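Local coordinates for protein fructose-bisphosphate aldolase (Slackia heliotrinireducens, PDB 4MOZ) that is an aldolase of the DeoC/LacD family, built on a closed barrel of eight parallel strands wrapped by helices, the TIM-barrel fold, at residues 51-56 with 272-277; 38-43 with 69-74. All coordinates share one frame; numbering follows the deposited sequence.

Contact 1 (51-56 with 272-277)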
loop_
_atom_site.group_PDB
_atom_site.type_symbol
_atom_site.label_atom_id
_atom_site.label_comp_id
_atom_site.label_asym_id
_atom_site.label_seq_id
_atom_site.Cartn_x
_atom_site.Cartn_y
_atom_site.Cartn_z
ATOM N N GLY C 51 -5.683 -32.084 1.444
ATOM C CA GLY C 51 -5.944 -32.970 0.305
ATOM C C GLY C 51 -4.820 -33.927 -0.069
ATOM O O GLY C 51 -5.077 -35.053 -0.493
ATOM N N ASP C 52 -3.574 -33.486 0.084
ATOM C CA ASP C 52 -2.426 -34.330 -0.241
ATOM C C ASP C 52 -1.922 -35.176 0.930
ATOM O O ASP C 52 -0.979 -35.953 0.764
ATOM C CB ASP C 52 -1.270 -33.483 -0.787
ATOM C CG ASP C 52 -1.633 -32.743 -2.061
ATOM O OD1 ASP C 52 -2.499 -33.227 -2.826
ATOM O OD2 ASP C 52 -1.039 -31.670 -2.297
ATOM N N PHE C 53 -2.541 -35.039 2.102
ATOM C CA PHE C 53 -1.982 -35.643 3.317
ATOM C C PHE C 53 -2.895 -36.632 4.040
ATOM O O PHE C 53 -2.453 -37.317 4.961
ATOM C CB PHE C 53 -1.496 -34.552 4.273
ATOM C CG PHE C 53 -0.437 -33.672 3.679
ATOM C CD1 PHE C 53 -0.784 -32.572 2.893
ATOM C CD2 PHE C 53 0.908 -33.951 3.884
ATOM C CE1 PHE C 53 0.193 -31.767 2.326
ATOM C CE2 PHE C 53 1.891 -33.143 3.327
ATOM C CZ PHE C 53 1.533 -32.051 2.546
ATOM N N TYR C 54 -4.156 -36.700 3.622
ATOM C CA TYR C 54 -5.130 -37.628 4.199
ATOM C C TYR C 54 -6.194 -37.968 3.165
ATOM O O TYR C 54 -6.695 -37.085 2.474
ATOM C CB TYR C 54 -5.781 -37.037 5.456
ATOM C CG TYR C 54 -6.816 -37.940 6.104
ATOM C CD1 TYR C 54 -6.437 -38.923 7.018
ATOM C CD2 TYR C 54 -8.177 -37.813 5.801
ATOM C CE1 TYR C 54 -7.377 -39.755 7.611
ATOM C CE2 TYR C 54 -9.126 -38.640 6.390
ATOM C CZ TYR C 54 -8.720 -39.608 7.296
ATOM O OH TYR C 54 -9.651 -40.435 7.889
ATOM N N GLY C 55 -6.534 -39.251 3.071
ATOM C CA GLY C 55 -7.517 -39.725 2.101
ATOM C C GLY C 55 -7.133 -41.051 1.469
ATOM O O GLY C 55 -6.105 -41.640 1.811
ATOM N N GLU C 56 -7.961 -41.516 0.539
ATOM C CA GLU C 56 -7.755 -42.807 -0.111
ATOM C C GLU C 56 -6.462 -42.824 -0.927
ATOM O O GLU C 56 -6.192 -41.903 -1.703
ATOM C CB GLU C 56 -8.946 -43.153 -1.000
ATOM C CG GLU C 56 -9.008 -44.620 -1.397
ATOM C CD GLU C 56 -10.081 -44.912 -2.431
ATOM O OE1 GLU C 56 -11.017 -44.093 -2.581
ATOM O OE2 GLU C 56 -9.990 -45.971 -3.092
ATOM N N ASN C 272 4.241 -37.392 -4.320
ATOM C CA ASN C 272 4.665 -38.712 -4.771
ATOM C C ASN C 272 5.577 -39.385 -3.744
ATOM O O ASN C 272 5.568 -40.607 -3.602
ATOM C CB ASN C 272 5.346 -38.645 -6.137
ATOM C CG ASN C 272 5.287 -39.970 -6.884
ATOM O OD1 ASN C 272 4.549 -40.884 -6.505
ATOM N ND2 ASN C 272 6.061 -40.080 -7.952
ATOM N N ILE C 273 6.345 -38.577 -3.019
ATOM C CA ILE C 273 7.155 -39.082 -1.921
ATOM C C ILE C 273 6.326 -39.257 -0.644
ATOM O O ILE C 273 6.187 -40.378 -0.138
ATOM C CB ILE C 273 8.369 -38.171 -1.633
ATOM C CG1 ILE C 273 9.356 -38.197 -2.804
ATOM C CG2 ILE C 273 9.054 -38.598 -0.344
ATOM C CD1 ILE C 273 10.376 -37.070 -2.780
ATOM N N HIS C 274 5.763 -38.158 -0.134
ATOM C CA HIS C 274 5.207 -38.163 1.218
ATOM C C HIS C 274 3.917 -38.914 1.418
ATOM O O HIS C 274 3.602 -39.274 2.545
ATOM C CB HIS C 274 5.156 -36.759 1.836
ATOM C CG HIS C 274 4.231 -35.791 1.127
ATOM N ND1 HIS C 274 2.888 -35.942 1.109
ATOM C CD2 HIS C 274 4.503 -34.610 0.435
ATOM C CE1 HIS C 274 2.335 -34.927 0.423
ATOM N NE2 HIS C 274 3.325 -34.111 0.010
ATOM N N GLN C 275 3.179 -39.192 0.342
ATOM C CA GLN C 275 1.957 -40.015 0.446
ATOM C C GLN C 275 2.231 -41.505 0.714
ATOM O O GLN C 275 1.310 -42.267 1.026
ATOM C CB GLN C 275 1.066 -39.845 -0.784
ATOM C CG GLN C 275 0.425 -38.469 -0.865
ATOM C CD GLN C 275 -0.428 -38.269 -2.101
ATOM O OE1 GLN C 275 -0.440 -39.096 -3.012
ATOM N NE2 GLN C 275 -1.147 -37.156 -2.137
ATOM N N ARG C 276 3.494 -41.907 0.602
ATOM C CA ARG C 276 3.909 -43.282 0.862
ATOM C C ARG C 276 4.306 -43.452 2.324
ATOM O O ARG C 276 4.559 -42.467 3.022
ATOM C CB ARG C 276 5.087 -43.658 -0.044
ATOM C CG ARG C 276 4.756 -43.650 -1.525
ATOM C CD ARG C 276 6.016 -43.723 -2.370
ATOM N NE ARG C 276 5.751 -43.342 -3.754
ATOM C CZ ARG C 276 5.421 -44.187 -4.729
ATOM N NH1 ARG C 276 5.198 -43.723 -5.949
ATOM N NH2 ARG C 276 5.315 -45.489 -4.495
ATOM N N SER C 277 4.362 -44.701 2.780
ATOM C CA SER C 277 4.852 -45.022 4.120
ATOM C C SER C 277 6.298 -44.567 4.255
ATOM O O SER C 277 7.006 -44.449 3.255
ATOM C CB SER C 277 4.757 -46.527 4.380
ATOM O OG SER C 277 5.660 -47.243 3.550
HETATM O O HOH W 1 -3.068 -35.931 -3.730
#

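Contact 2 (38-43 with 69-74)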
loop_
_atom_site.group_PDB
_atom_site.type_symbol
_atom_site.label_atom_id
_atom_site.label_comp_id
_atom_site.label_asym_id
_atom_site.label_seq_id
_atom_site.Cartn_x
_atom_site.Cartn_y
_atom_site.Cartn_z
HETATM N N MSE C 38 17.994 -31.705 -6.233
HETATM C CA MSE C 38 16.925 -32.617 -5.836
HETATM C C MSE C 38 16.127 -31.914 -4.745
HETATM O O MSE C 38 16.591 -31.795 -3.609
HETATM C CB MSE C 38 17.497 -33.950 -5.334
HETATM C CG MSE C 38 16.468 -35.062 -5.148
HETATM SE SE MSE C 38 15.188 -34.719 -3.698
HETATM C CE MSE C 38 14.368 -36.493 -3.583
ATOM N N LEU C 39 14.938 -31.435 -5.101
ATOM C CA LEU C 39 14.097 -30.673 -4.180
ATOM C C LEU C 39 12.927 -31.506 -3.659
ATOM O O LEU C 39 12.113 -32.014 -4.437
ATOM C CB LEU C 39 13.593 -29.383 -4.849
ATOM C CG LEU C 39 12.762 -28.409 -3.998
ATOM C CD1 LEU C 39 13.049 -26.965 -4.375
ATOM C CD2 LEU C 39 11.264 -28.698 -4.076
ATOM N N PHE C 40 12.856 -31.638 -2.339
ATOM C CA PHE C 40 11.735 -32.297 -1.683
ATOM C C PHE C 40 10.729 -31.224 -1.250
ATOM O O PHE C 40 10.976 -30.452 -0.312
ATOM C CB PHE C 40 12.242 -33.145 -0.509
ATOM C CG PHE C 40 11.160 -33.835 0.286
ATOM C CD1 PHE C 40 10.015 -34.343 -0.331
ATOM C CD2 PHE C 40 11.311 -34.012 1.661
ATOM C CE1 PHE C 40 9.033 -34.981 0.408
ATOM C CE2 PHE C 40 10.332 -34.660 2.408
ATOM C CZ PHE C 40 9.192 -35.144 1.779
ATOM N N ALA C 41 9.605 -31.175 -1.967
ATOM C CA ALA C 41 8.575 -30.164 -1.756
ATOM C C ALA C 41 7.614 -30.551 -0.630
ATOM O O ALA C 41 6.948 -31.590 -0.690
ATOM C CB ALA C 41 7.816 -29.906 -3.054
ATOM N N CYS C 42 7.553 -29.701 0.391
ATOM C CA CYS C 42 6.719 -29.935 1.571
ATOM C C CYS C 42 5.844 -28.723 1.889
ATOM O O CYS C 42 5.555 -28.443 3.052
ATOM C CB CYS C 42 7.602 -30.265 2.779
ATOM S SG CYS C 42 8.591 -31.767 2.601
ATOM N N ASP C 43 5.420 -28.013 0.848
ATOM C CA ASP C 43 4.669 -26.772 1.000
ATOM C C ASP C 43 3.170 -26.936 0.724
ATOM O O ASP C 43 2.405 -25.976 0.838
ATOM C CB ASP C 43 5.254 -25.699 0.077
ATOM C CG ASP C 43 5.103 -26.050 -1.403
ATOM O OD1 ASP C 43 5.418 -27.198 -1.789
ATOM O OD2 ASP C 43 4.676 -25.171 -2.182
ATOM N N PHE C 69 9.548 -34.397 7.896
ATOM C CA PHE C 69 10.888 -34.170 8.425
ATOM C C PHE C 69 11.666 -35.472 8.611
ATOM O O PHE C 69 12.890 -35.492 8.461
ATOM C CB PHE C 69 10.824 -33.361 9.719
ATOM C CG PHE C 69 10.431 -31.922 9.508
ATOM C CD1 PHE C 69 9.085 -31.553 9.434
ATOM C CD2 PHE C 69 11.405 -30.933 9.373
ATOM C CE1 PHE C 69 8.720 -30.230 9.232
ATOM C CE2 PHE C 69 11.044 -29.611 9.174
ATOM C CZ PHE C 69 9.701 -29.256 9.105
ATOM N N LYS C 70 10.952 -36.553 8.923
ATOM C CA LYS C 70 11.553 -37.878 9.023
ATOM C C LYS C 70 12.068 -38.335 7.659
ATOM O O LYS C 70 13.157 -38.898 7.564
ATOM C CB LYS C 70 10.550 -38.897 9.573
ATOM C CG LYS C 70 10.199 -38.731 11.046
ATOM C CD LYS C 70 9.246 -39.841 11.471
ATOM C CE LYS C 70 8.630 -39.593 12.839
ATOM N NZ LYS C 70 9.558 -39.942 13.943
ATOM N N ILE C 71 11.276 -38.083 6.616
ATOM C CA ILE C 71 11.655 -38.399 5.238
ATOM C C ILE C 71 12.900 -37.618 4.820
ATOM O O ILE C 71 13.855 -38.196 4.302
ATOM C CB ILE C 71 10.505 -38.124 4.246
ATOM C CG1 ILE C 71 9.330 -39.069 4.513
ATOM C CG2 ILE C 71 10.983 -38.300 2.812
ATOM C CD1 ILE C 71 8.033 -38.652 3.850
ATOM N N ALA C 72 12.890 -36.312 5.060
ATOM C CA ALA C 72 14.019 -35.452 4.723
ATOM C C ALA C 72 15.297 -35.884 5.437
ATOM O O ALA C 72 16.394 -35.764 4.887
ATOM C CB ALA C 72 13.693 -34.005 5.055
ATOM N N ASP C 73 15.144 -36.395 6.656
ATOM C CA ASP C 73 16.278 -36.766 7.502
ATOM C C ASP C 73 16.821 -38.163 7.182
ATOM O O ASP C 73 18.034 -38.371 7.162
ATOM C CB ASP C 73 15.872 -36.665 8.975
ATOM C CG ASP C 73 16.994 -37.035 9.927
ATOM O OD1 ASP C 73 18.072 -36.406 9.878
ATOM O OD2 ASP C 73 16.783 -37.953 10.742
ATOM N N GLN C 74 15.922 -39.112 6.926
ATOM C CA GLN C 74 16.312 -40.505 6.700
ATOM C C GLN C 74 16.552 -40.817 5.230
ATOM O O GLN C 74 17.311 -41.725 4.904
ATOM C CB GLN C 74 15.273 -41.463 7.279
ATOM C CG GLN C 74 15.278 -41.512 8.796
ATOM C CD GLN C 74 14.009 -42.108 9.365
ATOM O OE1 GLN C 74 13.358 -41.501 10.213
ATOM N NE2 GLN C 74 13.646 -43.298 8.896
#

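Contact 1 (51-56 with 272-277)
His274 turns its CG into the slot between its own backbone N and carbonyl carbon (chi1 64°), the orientation that swings the imidazole away from its own short helix and onto Phe53. Phe53, with CG beside its backbone N, brings the far rim of its phenyl ring to meet it. The two rings form an offset stack, their planes only 5° apart and their centroids separated by 4.4 Å. The overlap is rim on rim: Phe53 CE2 lies over one imidazole face, 3.4 Å from His274 CE1, which in turn sits over the phenyl face.

Next to this stack, the carbonyl of Asp52 does double duty. Its oxygen lies in the imidazole plane at the ring edge, 3.5 Å from His274 CE1, and also accepts a hydrogen bond from Gln275. The extended chain of Gln275 carries NE2 to 3.1 Å from Asp52 O; the N-H runs fairly straight (154°) and stays in the amide plane, but meets the carbonyl tilted out of its plane. NE2 also donates to a water at 2.8 Å, which donates to Asp52 OD1 at 2.9 Å, so it bonds the backbone of Asp52 directly and its carboxylate through the water.

Asp52 OD2 also hydrogen-bonds His48, and OD1 forms a salt bridge with Arg271. Lys45 adds a cation-pi contact to Phe53.

The contact joins the loop between helices 44-47 and 66-74, after the first barrel strand, to the short helix after the last strand, 266-269, so the first and last units of the TIM barrel meet here. The stack on Phe53 and the ND1 hydrogen bond to Asp62 together hold the imidazole's rotation about CB-CG; with the amide bond alongside, loop 51-56 is fastened to segment 272-277 by aromatic and polar forces together.

Contact 2 (38-43 with 69-74)
Lys70 O, one residue before the Ile71 and Ala72 that meet Phe40, receives two backbone N-H groups: Gln74 N at 2.8 Å and, weakly, Asp73 N at 3.3 Å. Asp73 N also bonds to Phe69 O at 3.0 Å. These bonds hold the last turn of helix 66-74 in shape and so set the spacing of the two side chains it presents to the barrel.

Between strand and helix the contacts are all van der Waals, centred on Phe40. Its CG stands anti to the backbone N (chi1 178°), which sends the ring straight out from strand 37-41 toward the helix. Ile71 answers with its CG2 methyl, itself placed anti to the backbone N; CG2 comes within 3.7 Å of Phe40 CE2, and Phe40 CZ lies almost as near. The two side chains cross at about a right angle. The methyl meets the ring obliquely. At the neighbouring ring carbon CD2 of Phe40, Ala72 CB touches at 4.1 Å. Two adjacent helix residues thus line the phenyl ring from CD2 round to CZ.

Phe40 is also covered from its own segment: Cys42 SG sits 3.4 Å above one ring face, offset toward the rim. Around these side chains Met80 of strand 79-82 packs against Ala72, and Cys77 in the loop between helix and strand packs against Phe40. On the helix side Ala281 and Thr285 of helix 278-294 pack on Ile71.

Phe40 also bonds through its backbone to Val79 and Ala81, so strand 37-41, helix 66-74 and the parallel strand 79-82 make a beta-alpha-beta crossover. Its helix rests on the outward-facing aromatic of the first strand, the layered arrangement of strand and helix from which a TIM barrel is assembled.

Overall arrangement
From the N terminus the chain runs along strand 37-41, through helix 44-47 and the loop holding 51-56, and back along helix 66-74; contact 2 closes this short excursion of 25 residues. The 51-56 loop instead waits for 272-277, beyond the eighth strand, and contact 1 closes a loop of 215 residues. Since 51-56 lies between the two segments of contact 2, the contacts cross rather than nest. Their centres are about 13 Å apart, and they meet through Ile273, packed on Phe40 and Ile71, and His274, packed on Ile71. Contact 2 ties the first strand to helix 66-74; contact 1 brings the last part of the barrel back to the loop after helix 44-47.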